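Local coordinates for protein enolase from the environmental genome shotgun sequencing of the Sargasso Sea (PDB 2QGY) that is of unknown function but belongs to the enolase superfamily and probably carries out magnesium-dependent chemistry on an unidentified substrate, at residues Arg59-Leu70 / Asp100-Ile108. Numbering follows the deposited sequence.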
ATOM      1  N   ARG A  59       2.488  -3.080 -12.062  1.00 18.63           N
ATOM      2  CA  ARG A  59       2.604  -1.815 -11.341  1.00 17.82           C
ATOM      3  C   ARG A  59       3.945  -1.147 -11.605  1.00 16.78           C
ATOM      4  O   ARG A  59       4.218  -0.041 -11.091  1.00 16.53           O
ATOM      5  CB  ARG A  59       2.366  -2.059  -9.836  1.00 17.49           C
ATOM      6  CG  ARG A  59       0.945  -2.567  -9.624  1.00 17.33           C
ATOM      7  CD  ARG A  59       0.884  -3.796  -8.679  1.00 19.37           C
ATOM      8  NE  ARG A  59       0.854  -3.307  -7.315  1.00 18.63           N
ATOM      9  CZ  ARG A  59       0.410  -4.022  -6.288  1.00 17.93           C
ATOM     10  NH1 ARG A  59       0.387  -3.477  -5.087  1.00 16.53           N
ATOM     11  NH2 ARG A  59      -0.000  -5.275  -6.488  1.00 16.46           N
ATOM     12  N   GLU A  60       4.790  -1.799 -12.398  1.00 17.03           N
ATOM     13  CA  GLU A  60       6.128  -1.269 -12.643  1.00 16.34           C
ATOM     14  C   GLU A  60       6.127   0.152 -13.204  1.00 16.55           C
ATOM     15  O   GLU A  60       6.854   1.003 -12.719  1.00 15.31           O
ATOM     16  CB  GLU A  60       6.973  -2.197 -13.543  1.00 17.10           C
ATOM     17  CG  GLU A  60       7.117  -3.618 -13.020  1.00 18.36           C
ATOM     18  CD  GLU A  60       6.075  -4.589 -13.568  1.00 21.10           C
ATOM     19  OE1 GLU A  60       5.025  -4.147 -14.099  1.00 19.98           O
ATOM     20  OE2 GLU A  60       6.293  -5.825 -13.446  1.00 21.87           O
ATOM     21  N   LYS A  61       5.312   0.410 -14.230  1.00 16.55           N
ATOM     22  CA  LYS A  61       5.255   1.753 -14.814  1.00 17.95           C
ATOM     23  C   LYS A  61       4.637   2.743 -13.811  1.00 17.73           C
ATOM     24  O   LYS A  61       5.072   3.895 -13.720  1.00 17.98           O
ATOM     25  CB  LYS A  61       4.459   1.734 -16.124  1.00 17.87           C
ATOM     26  CG  LYS A  61       5.198   1.025 -17.259  1.00 21.11           C
ATOM     27  CD  LYS A  61       4.621   1.361 -18.636  1.00 28.80           C
ATOM     28  CE  LYS A  61       3.254   0.752 -18.843  1.00 32.04           C
ATOM     29  NZ  LYS A  61       2.755   0.871 -20.272  1.00 35.21           N
ATOM     30  N   GLY A  62       3.649   2.273 -13.054  1.00 17.61           N
ATOM     31  CA  GLY A  62       3.010   3.090 -12.019  1.00 16.06           C
ATOM     32  C   GLY A  62       4.019   3.530 -10.971  1.00 16.40           C
ATOM     33  O   GLY A  62       4.068   4.701 -10.597  1.00 16.10           O
ATOM     34  N   ILE A  63       4.860   2.598 -10.535  1.00 15.38           N
ATOM     35  CA  ILE A  63       5.900   2.911  -9.562  1.00 15.60           C
ATOM     36  C   ILE A  63       6.871   3.956 -10.152  1.00 15.64           C
ATOM     37  O   ILE A  63       7.217   4.965  -9.493  1.00 14.88           O
ATOM     38  CB  ILE A  63       6.607   1.623  -9.095  1.00 14.62           C
ATOM     39  CG1 ILE A  63       5.638   0.745  -8.250  1.00 14.97           C
ATOM     40  CG2 ILE A  63       7.895   1.938  -8.305  1.00 16.94           C
ATOM     41  CD1 ILE A  63       6.143  -0.668  -8.084  1.00 17.51           C
ATOM     42  N   ALA A  64       7.298   3.725 -11.390  1.00 15.57           N
ATOM     43  CA  ALA A  64       8.230   4.658 -12.055  1.00 16.30           C
ATOM     44  C   ALA A  64       7.669   6.083 -12.175  1.00 16.99           C
ATOM     45  O   ALA A  64       8.401   7.076 -12.010  1.00 17.70           O
ATOM     46  CB  ALA A  64       8.603   4.118 -13.421  1.00 14.88           C
ATOM     47  N   ILE A  65       6.389   6.181 -12.521  1.00 17.81           N
ATOM     48  CA  ILE A  65       5.724   7.467 -12.614  1.00 19.27           C
ATOM     49  C   ILE A  65       5.658   8.200 -11.272  1.00 18.64           C
ATOM     50  O   ILE A  65       5.885   9.416 -11.204  1.00 18.42           O
ATOM     51  CB  ILE A  65       4.330   7.319 -13.285  1.00 19.47           C
ATOM     52  CG1 ILE A  65       4.489   6.912 -14.759  1.00 21.77           C
ATOM     53  CG2 ILE A  65       3.466   8.584 -13.090  1.00 21.35           C
ATOM     54  CD1 ILE A  65       5.386   7.816 -15.596  1.00 28.21           C
ATOM     55  N   ILE A  66       5.411   7.451 -10.204  1.00 17.41           N
ATOM     56  CA  ILE A  66       5.474   7.989  -8.851  1.00 16.60           C
ATOM     57  C   ILE A  66       6.880   8.468  -8.488  1.00 16.29           C
ATOM     58  O   ILE A  66       7.036   9.583  -7.988  1.00 16.66           O
ATOM     59  CB  ILE A  66       4.935   6.970  -7.807  1.00 17.13           C
ATOM     60  CG1 ILE A  66       3.433   6.763  -8.020  1.00 18.18           C
ATOM     61  CG2 ILE A  66       5.204   7.473  -6.376  1.00 17.20           C
ATOM     62  CD1 ILE A  66       2.923   5.534  -7.215  1.00 17.22           C
ATOM     63  N   ILE A  67       7.903   7.653  -8.754  1.00 15.08           N
ATOM     64  CA  ILE A  67       9.266   8.123  -8.569  1.00 16.03           C
ATOM     65  C   ILE A  67       9.494   9.428  -9.333  1.00 17.07           C
ATOM     66  O   ILE A  67      10.086  10.368  -8.792  1.00 17.49           O
ATOM     67  CB  ILE A  67      10.319   7.069  -9.074  1.00 15.75           C
ATOM     68  CG1 ILE A  67      10.264   5.821  -8.186  1.00 13.92           C
ATOM     69  CG2 ILE A  67      11.754   7.665  -9.081  1.00 15.85           C
ATOM     70  CD1 ILE A  67      11.028   4.610  -8.759  1.00 15.49           C
ATOM     71  N   LYS A  68       9.051   9.476 -10.585  1.00 18.39           N
ATOM     72  CA  LYS A  68       9.217  10.674 -11.396  1.00 21.01           C
ATOM     73  C   LYS A  68       8.516  11.887 -10.763  1.00 21.41           C
ATOM     74  O   LYS A  68       9.091  12.991 -10.711  1.00 20.88           O
ATOM     75  CB  LYS A  68       8.683  10.458 -12.827  1.00 20.86           C
ATOM     76  CG  LYS A  68       8.836  11.727 -13.705  1.00 25.12           C
ATOM     77  CD  LYS A  68       8.602  11.465 -15.194  1.00 25.03           C
ATOM     78  CE  LYS A  68       7.232  11.977 -15.658  1.00 32.61           C
ATOM     79  NZ  LYS A  68       7.022  11.931 -17.170  1.00 32.65           N
ATOM     80  N   GLU A  69       7.300  11.688 -10.255  1.00 21.35           N
ATOM     81  CA  GLU A  69       6.583  12.820  -9.650  1.00 22.66           C
ATOM     82  C   GLU A  69       7.200  13.302  -8.351  1.00 21.97           C
ATOM     83  O   GLU A  69       7.251  14.529  -8.060  1.00 21.74           O
ATOM     84  CB  GLU A  69       5.105  12.505  -9.441  1.00 22.62           C
ATOM     85  CG  GLU A  69       4.278  12.425 -10.729  1.00 28.91           C
ATOM     86  CD  GLU A  69       4.346  13.692 -11.593  1.00 33.57           C
ATOM     87  OE1 GLU A  69       4.292  14.808 -11.035  1.00 37.73           O
ATOM     88  OE2 GLU A  69       4.439  13.569 -12.836  1.00 36.69           O
ATOM     89  N   LEU A  70       7.682  12.343  -7.563  1.00 20.98           N
ATOM     90  CA  LEU A  70       8.387  12.671  -6.332  1.00 20.47           C
ATOM     91  C   LEU A  70       9.677  13.416  -6.659  1.00 21.62           C
ATOM     92  O   LEU A  70      10.017  14.403  -6.018  1.00 20.36           O
ATOM     93  CB  LEU A  70       8.654  11.422  -5.511  1.00 20.53           C
ATOM     94  CG  LEU A  70       7.388  10.791  -4.915  1.00 19.76           C
ATOM     95  CD1 LEU A  70       7.713   9.467  -4.207  1.00 21.19           C
ATOM     96  CD2 LEU A  70       6.657  11.717  -3.965  1.00 18.25           C
ATOM     97  N   ASP A 100       3.549  -0.082  -3.401  1.00 16.67           N
ATOM     98  CA  ASP A 100       3.948   0.666  -4.588  1.00 16.66           C
ATOM     99  C   ASP A 100       4.609   1.990  -4.184  1.00 16.05           C
ATOM    100  O   ASP A 100       5.703   2.315  -4.659  1.00 15.35           O
ATOM    101  CB  ASP A 100       2.741   0.896  -5.513  1.00 17.51           C
ATOM    102  CG  ASP A 100       2.001  -0.402  -5.824  1.00 21.06           C
ATOM    103  OD1 ASP A 100       2.177  -0.898  -6.962  1.00 21.90           O
ATOM    104  OD2 ASP A 100       1.266  -0.951  -4.931  1.00 24.55           O
ATOM    105  N   PHE A 101       3.986   2.737  -3.266  1.00 15.21           N
ATOM    106  CA  PHE A 101       4.549   4.021  -2.883  1.00 15.60           C
ATOM    107  C   PHE A 101       5.882   3.818  -2.142  1.00 15.32           C
ATOM    108  O   PHE A 101       6.859   4.537  -2.392  1.00 14.86           O
ATOM    109  CB  PHE A 101       3.550   4.804  -2.022  1.00 15.82           C
ATOM    110  CG  PHE A 101       4.056   6.129  -1.560  1.00 15.65           C
ATOM    111  CD1 PHE A 101       4.123   7.225  -2.453  1.00 16.05           C
ATOM    112  CD2 PHE A 101       4.436   6.316  -0.244  1.00 14.64           C
ATOM    113  CE1 PHE A 101       4.591   8.460  -2.017  1.00 17.71           C
ATOM    114  CE2 PHE A 101       4.887   7.558   0.182  1.00 19.66           C
ATOM    115  CZ  PHE A 101       4.959   8.624  -0.709  1.00 17.32           C
ATOM    116  N   SER A 102       5.899   2.852  -1.233  1.00 15.37           N
ATOM    117  CA  SER A 102       7.072   2.536  -0.419  1.00 14.79           C
ATOM    118  C   SER A 102       8.211   2.059  -1.316  1.00 15.33           C
ATOM    119  O   SER A 102       9.387   2.327  -1.005  1.00 15.48           O
ATOM    120  CB  SER A 102       6.730   1.451   0.651  1.00 15.08           C
ATOM    121  OG  SER A 102       5.806   1.962   1.615  1.00 17.86           O
ATOM    122  N   SER A 103       7.882   1.349  -2.406  1.00 14.28           N
ATOM    123  CA  SER A 103       8.928   0.966  -3.390  1.00 15.76           C
ATOM    124  C   SER A 103       9.513   2.207  -4.081  1.00 15.11           C
ATOM    125  O   SER A 103      10.733   2.305  -4.283  1.00 14.46           O
ATOM    126  CB  SER A 103       8.399   0.031  -4.466  1.00 14.90           C
ATOM    127  OG  SER A 103       8.126  -1.236  -3.907  1.00 22.14           O
ATOM    128  N   ALA A 104       8.625   3.129  -4.459  1.00 14.38           N
ATOM    129  CA  ALA A 104       9.071   4.398  -5.075  1.00 15.25           C
ATOM    130  C   ALA A 104      10.021   5.183  -4.161  1.00 14.75           C
ATOM    131  O   ALA A 104      11.083   5.609  -4.605  1.00 15.60           O
ATOM    132  CB  ALA A 104       7.867   5.271  -5.447  1.00 14.85           C
ATOM    133  N   THR A 105       9.641   5.366  -2.897  1.00 14.22           N
ATOM    134  CA  THR A 105      10.439   6.188  -1.977  1.00 13.65           C
ATOM    135  C   THR A 105      11.701   5.433  -1.625  1.00 13.89           C
ATOM    136  O   THR A 105      12.715   6.046  -1.430  1.00 12.78           O
ATOM    137  CB  THR A 105       9.711   6.570  -0.678  1.00 13.93           C
ATOM    138  OG1 THR A 105       9.396   5.397   0.096  1.00 17.78           O
ATOM    139  CG2 THR A 105       8.405   7.302  -1.028  1.00 13.69           C
ATOM    140  N   SER A 106      11.636   4.106  -1.539  1.00 13.68           N
ATOM    141  CA  SER A 106      12.894   3.313  -1.333  1.00 13.57           C
ATOM    142  C   SER A 106      13.939   3.628  -2.399  1.00 14.66           C
ATOM    143  O   SER A 106      15.134   3.807  -2.086  1.00 14.27           O
ATOM    144  CB  SER A 106      12.637   1.797  -1.383  1.00 14.08           C
ATOM    145  OG  SER A 106      11.829   1.464  -0.288  1.00 15.76           O
ATOM    146  N   ALA A 107      13.522   3.610  -3.657  1.00 14.10           N
ATOM    147  CA  ALA A 107      14.472   3.754  -4.744  1.00 14.07           C
ATOM    148  C   ALA A 107      15.162   5.129  -4.601  1.00 14.48           C
ATOM    149  O   ALA A 107      16.372   5.215  -4.741  1.00 14.59           O
ATOM    150  CB  ALA A 107      13.799   3.615  -6.090  1.00 13.99           C
ATOM    151  N   ILE A 108      14.386   6.167  -4.315  1.00 13.79           N
ATOM    152  CA  ILE A 108      14.937   7.525  -4.248  1.00 14.64           C
ATOM    153  C   ILE A 108      15.831   7.602  -3.005  1.00 15.10           C
ATOM    154  O   ILE A 108      16.975   8.058  -3.095  1.00 16.35           O
ATOM    155  CB  ILE A 108      13.855   8.603  -4.185  1.00 13.91           C
ATOM    156  CG1 ILE A 108      13.047   8.652  -5.486  1.00 15.03           C
ATOM    157  CG2 ILE A 108      14.512   9.990  -3.920  1.00 17.07           C
ATOM    158  CD1 ILE A 108      11.718   9.480  -5.359  1.00 15.72           C
TER
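Arg59 grips the carboxylate of Asp100 side-on in a bidentate salt bridge: NE of Arg59 donates to OD1 of Asp100 at 2.8 Å, and NH1 of Arg59 donates to OD2 of Asp100 at 2.7 Å. Both N-H...O bonds are nearly straight. Each oxygen offers its syn lone pair, and the guanidinium and carboxylate planes lie only 17° apart, so the paired bonds fix the rotation of both groups. The Arg59 chain bends at chi2 and chi3 to bring NE and NH1 side by side before the acid, while NH2 bonds to the carbonyl of His96 of the second subunit. That guanidinium also forms a cation-pi contact with Phe101 of the second subunit, tying this buried ion pair to the dimer interface.

Beyond it the contact is apolar. Ala104 is a knob among Ile63, Ile66, Ile67 and Leu70, its CB 3.6 Å from Ile66 CG2; Leu70 reciprocates among Phe101, Ala104, Thr105 and Ile108, its CB 3.6 Å from Ile108 CD1. Ser103 OG bonds to Phe54 O and Thr105 OG1 to Gly280 O, both outside the pair. Ser106 OG donates to Ser102 O and also bonds to Gly280 N; Ser102 O takes Ser106 N and OG from opposite faces of its plane.

The axes of segments 60-70 and 100-108 cross at -53°, 8.7 Å apart at closest approach, within the enolase-type N-terminal domain. Helix 82-93 touches Leu70, Phe101, Thr105 and Ile108, while strands 13-21 and 37-43 of the antiparallel sheet pack against Ile67.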